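Local coordinates for protein VIN1 (Oscarella pearsei, PDB 6BFI) that binds actin filaments and may play a role in cell-cell adhesion, as a sponge member of the vinculin/alpha-catenin family, at residues Ala451-Val459 against Tyr471-Trp479. Residues are numbered along the deposited sequence; the frame is centred on the assembly and turned at random.
Sequences AVVPAARVV and YLRTVKEKW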
loop_
_atom_site.group_PDB
_atom_site.type_symbol
_atom_site.label_atom_id
_atom_site.label_comp_id
_atom_site.label_asym_id
_atom_site.label_seq_id
_atom_site.Cartn_x
_atom_site.Cartn_y
_atom_site.Cartn_z
ATOM N N ALA A 451 -19.947 5.891 16.155
ATOM C CA ALA A 451 -19.978 6.139 17.590
ATOM C C ALA A 451 -20.180 7.605 17.951
ATOM O O ALA A 451 -20.299 7.923 19.139
ATOM C CB ALA A 451 -18.689 5.628 18.240
ATOM N N VAL A 452 -20.232 8.501 16.967
ATOM C CA VAL A 452 -20.297 9.929 17.260
ATOM C C VAL A 452 -21.693 10.330 17.724
ATOM O O VAL A 452 -21.854 11.002 18.748
ATOM C CB VAL A 452 -19.846 10.739 16.030
ATOM C CG1 VAL A 452 -20.225 12.201 16.179
ATOM C CG2 VAL A 452 -18.345 10.593 15.831
ATOM N N VAL A 453 -22.726 9.928 16.975
ATOM C CA VAL A 453 -24.094 10.297 17.356
ATOM C C VAL A 453 -24.506 9.687 18.684
ATOM O O VAL A 453 -25.133 10.392 19.491
ATOM C CB VAL A 453 -25.066 9.965 16.208
ATOM C CG1 VAL A 453 -26.503 10.194 16.648
ATOM C CG2 VAL A 453 -24.742 10.811 14.979
ATOM N N PRO A 454 -24.219 8.413 18.994
ATOM C CA PRO A 454 -24.615 7.893 20.314
ATOM C C PRO A 454 -24.024 8.664 21.482
ATOM O O PRO A 454 -24.737 8.937 22.458
ATOM C CB PRO A 454 -24.116 6.443 20.277
ATOM C CG PRO A 454 -24.154 6.086 18.841
ATOM C CD PRO A 454 -23.734 7.329 18.116
ATOM N N ALA A 455 -22.742 9.030 21.415
ATOM C CA ALA A 455 -22.122 9.759 22.519
ATOM C C ALA A 455 -22.751 11.136 22.689
ATOM O O ALA A 455 -23.116 11.538 23.804
ATOM C CB ALA A 455 -20.616 9.876 22.289
ATOM N N ALA A 456 -22.891 11.873 21.585
ATOM C CA ALA A 456 -23.539 13.179 21.647
ATOM C C ALA A 456 -24.974 13.064 22.138
ATOM O O ALA A 456 -25.487 13.992 22.770
ATOM C CB ALA A 456 -23.497 13.854 20.277
ATOM N N ARG A 457 -25.634 11.937 21.867
ATOM C CA ARG A 457 -26.984 11.733 22.374
ATOM C C ARG A 457 -26.987 11.421 23.866
ATOM O O ARG A 457 -27.948 11.765 24.561
ATOM C CB ARG A 457 -27.682 10.614 21.598
ATOM C CG ARG A 457 -29.202 10.682 21.654
ATOM C CD ARG A 457 -29.855 9.568 20.851
ATOM N NE ARG A 457 -29.554 9.654 19.426
ATOM C CZ ARG A 457 -30.298 10.317 18.545
ATOM N NH1 ARG A 457 -31.389 10.960 18.944
ATOM N NH2 ARG A 457 -29.951 10.340 17.265
ATOM N N VAL A 458 -25.931 10.780 24.376
ATOM C CA VAL A 458 -25.804 10.612 25.819
ATOM C C VAL A 458 -25.614 11.963 26.490
ATOM O O VAL A 458 -26.202 12.234 27.546
ATOM C CB VAL A 458 -24.653 9.651 26.165
ATOM C CG1 VAL A 458 -24.465 9.576 27.682
ATOM C CG2 VAL A 458 -24.917 8.269 25.594
ATOM N N VAL A 459 -24.792 12.833 25.896
ATOM C CA VAL A 459 -24.628 14.165 26.468
ATOM C C VAL A 459 -25.937 14.943 26.401
ATOM O O VAL A 459 -26.317 15.627 27.359
ATOM C CB VAL A 459 -23.485 14.919 25.768
ATOM C CG1 VAL A 459 -23.494 16.388 26.172
ATOM C CG2 VAL A 459 -22.160 14.287 26.122
ATOM N N TYR A 471 -16.158 12.219 27.405
ATOM C CA TYR A 471 -16.152 11.112 26.458
ATOM C C TYR A 471 -16.573 11.575 25.068
ATOM O O TYR A 471 -15.971 11.170 24.065
ATOM C CB TYR A 471 -17.058 9.983 26.946
ATOM C CG TYR A 471 -16.937 8.732 26.105
ATOM C CD1 TYR A 471 -15.796 7.945 26.164
ATOM C CD2 TYR A 471 -17.957 8.345 25.247
ATOM C CE1 TYR A 471 -15.674 6.805 25.394
ATOM C CE2 TYR A 471 -17.847 7.207 24.475
ATOM C CZ TYR A 471 -16.701 6.440 24.550
ATOM O OH TYR A 471 -16.581 5.304 23.781
ATOM N N LEU A 472 -17.601 12.427 24.991
ATOM C CA LEU A 472 -18.002 12.985 23.702
ATOM C C LEU A 472 -16.863 13.768 23.067
ATOM O O LEU A 472 -16.634 13.672 21.855
ATOM C CB LEU A 472 -19.234 13.874 23.868
ATOM C CG LEU A 472 -19.646 14.711 22.649
ATOM C CD1 LEU A 472 -19.935 13.825 21.442
ATOM C CD2 LEU A 472 -20.844 15.593 22.968
ATOM N N ARG A 473 -16.132 14.549 23.869
ATOM C CA ARG A 473 -14.994 15.283 23.323
ATOM C C ARG A 473 -13.915 14.330 22.821
ATOM O O ARG A 473 -13.312 14.562 21.764
ATOM C CB ARG A 473 -14.429 16.234 24.377
ATOM C CG ARG A 473 -13.171 16.966 23.942
ATOM C CD ARG A 473 -12.839 18.091 24.904
ATOM N NE ARG A 473 -13.033 17.688 26.294
ATOM C CZ ARG A 473 -12.830 18.484 27.339
ATOM N NH1 ARG A 473 -12.422 19.732 27.156
ATOM N NH2 ARG A 473 -13.034 18.030 28.569
ATOM N N THR A 474 -13.668 13.243 23.556
ATOM C CA THR A 474 -12.659 12.276 23.135
ATOM C C THR A 474 -13.034 11.632 21.803
ATOM O O THR A 474 -12.203 11.531 20.889
ATOM C CB THR A 474 -12.477 11.208 24.213
ATOM O OG1 THR A 474 -12.039 11.824 25.431
ATOM C CG2 THR A 474 -11.447 10.190 23.770
ATOM N N VAL A 475 -14.286 11.184 21.678
ATOM C CA VAL A 475 -14.745 10.602 20.420
ATOM C C VAL A 475 -14.651 11.627 19.299
ATOM O O VAL A 475 -14.277 11.300 18.164
ATOM C CB VAL A 475 -16.178 10.057 20.573
ATOM C CG1 VAL A 475 -16.688 9.521 19.245
ATOM C CG2 VAL A 475 -16.218 8.973 21.635
ATOM N N LYS A 476 -14.969 12.889 19.604
ATOM C CA LYS A 476 -14.839 13.949 18.611
ATOM C C LYS A 476 -13.404 14.066 18.115
ATOM O O LYS A 476 -13.166 14.224 16.914
ATOM C CB LYS A 476 -15.310 15.283 19.195
ATOM C CG LYS A 476 -15.336 16.422 18.185
ATOM C CD LYS A 476 -15.709 17.753 18.830
ATOM C CE LYS A 476 -14.584 18.285 19.704
ATOM N NZ LYS A 476 -14.822 19.695 20.126
ATOM N N GLU A 477 -12.432 13.984 19.027
ATOM C CA GLU A 477 -11.038 14.095 18.614
ATOM C C GLU A 477 -10.571 12.859 17.852
ATOM O O GLU A 477 -9.693 12.964 16.988
ATOM C CB GLU A 477 -10.148 14.351 19.828
ATOM C CG GLU A 477 -10.445 15.673 20.518
ATOM C CD GLU A 477 -9.679 15.842 21.814
ATOM O OE1 GLU A 477 -8.830 16.756 21.896
ATOM O OE2 GLU A 477 -9.924 15.052 22.752
ATOM N N LYS A 478 -11.135 11.685 18.150
ATOM C CA LYS A 478 -10.823 10.513 17.335
ATOM C C LYS A 478 -11.349 10.679 15.916
ATOM O O LYS A 478 -10.638 10.383 14.943
ATOM C CB LYS A 478 -11.397 9.250 17.976
ATOM C CG LYS A 478 -10.702 8.853 19.264
ATOM C CD LYS A 478 -9.222 8.622 19.021
ATOM C CE LYS A 478 -8.442 8.646 20.322
ATOM N NZ LYS A 478 -6.984 8.459 20.089
ATOM N N TRP A 479 -12.587 11.162 15.778
ATOM C CA TRP A 479 -13.136 11.397 14.448
ATOM C C TRP A 479 -12.324 12.445 13.698
ATOM O O TRP A 479 -12.042 12.284 12.504
ATOM C CB TRP A 479 -14.601 11.820 14.541
ATOM C CG TRP A 479 -15.274 11.927 13.195
ATOM C CD1 TRP A 479 -16.059 10.985 12.594
ATOM C CD2 TRP A 479 -15.206 13.032 12.282
ATOM N NE1 TRP A 479 -16.487 11.437 11.367
ATOM C CE2 TRP A 479 -15.977 12.690 11.153
ATOM C CE3 TRP A 479 -14.572 14.277 12.311
ATOM C CZ2 TRP A 479 -16.130 13.547 10.066
ATOM C CZ3 TRP A 479 -14.722 15.124 11.230
ATOM C CH2 TRP A 479 -15.494 14.756 10.123
#
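Leu-472 drives its forked end into the flank of helix 452-460 between Ala-455, Ala-456 and Val-459, and this is the tight part of an antiparallel helical hairpin within the all-helical vinculin fold. The short segments run at 157° to each other with axes 9.1 Å apart, and the backbones come nearest at Ala-455 and Leu-472, whose CA atoms are 5.4 Å apart. Alanine suits this place because a lone methyl lets the leucine reach the main chain: Leu-472 CD1 lies 3.5 Å from Ala-456 N, an amide already bonded within its helix to Val-452 O. The leucine's chi1 of 171° swings CG opposite the backbone N, which carries both methyls across the interface, and CD2 meets Val-459 CG2 at 3.7 Å, the two side chains crossing at about a right angle. Beta-branched Val-459 offers a broad, stiff wall there.

Toward Ala-451 the packing is looser. The CA atoms of Val-452 and Val-475 are 6.4 Å apart; Val-452 CG2 touches both Val-475 CG1 and Trp-479 CD1, and Ala-451 adds a marginal contact to Val-475 CG1. The large indole suits this wider end, where it also meets the ring of Phe-410. Every touching residue is buried; solvent is met on the outer side of helix 466-493, where charged Arg-473 and Glu-477 suit an exposed surface, while Lys-476 NZ forms a salt bridge with Glu-387. Tyr-471 borders the contact, its broad ring also touching helices 185-215 and 224-249. Val-475 CG2 sits over one ring face, offset toward the rim, and Ala-455 CB approaches Tyr-471 CD2 obliquely at 4.3 Å.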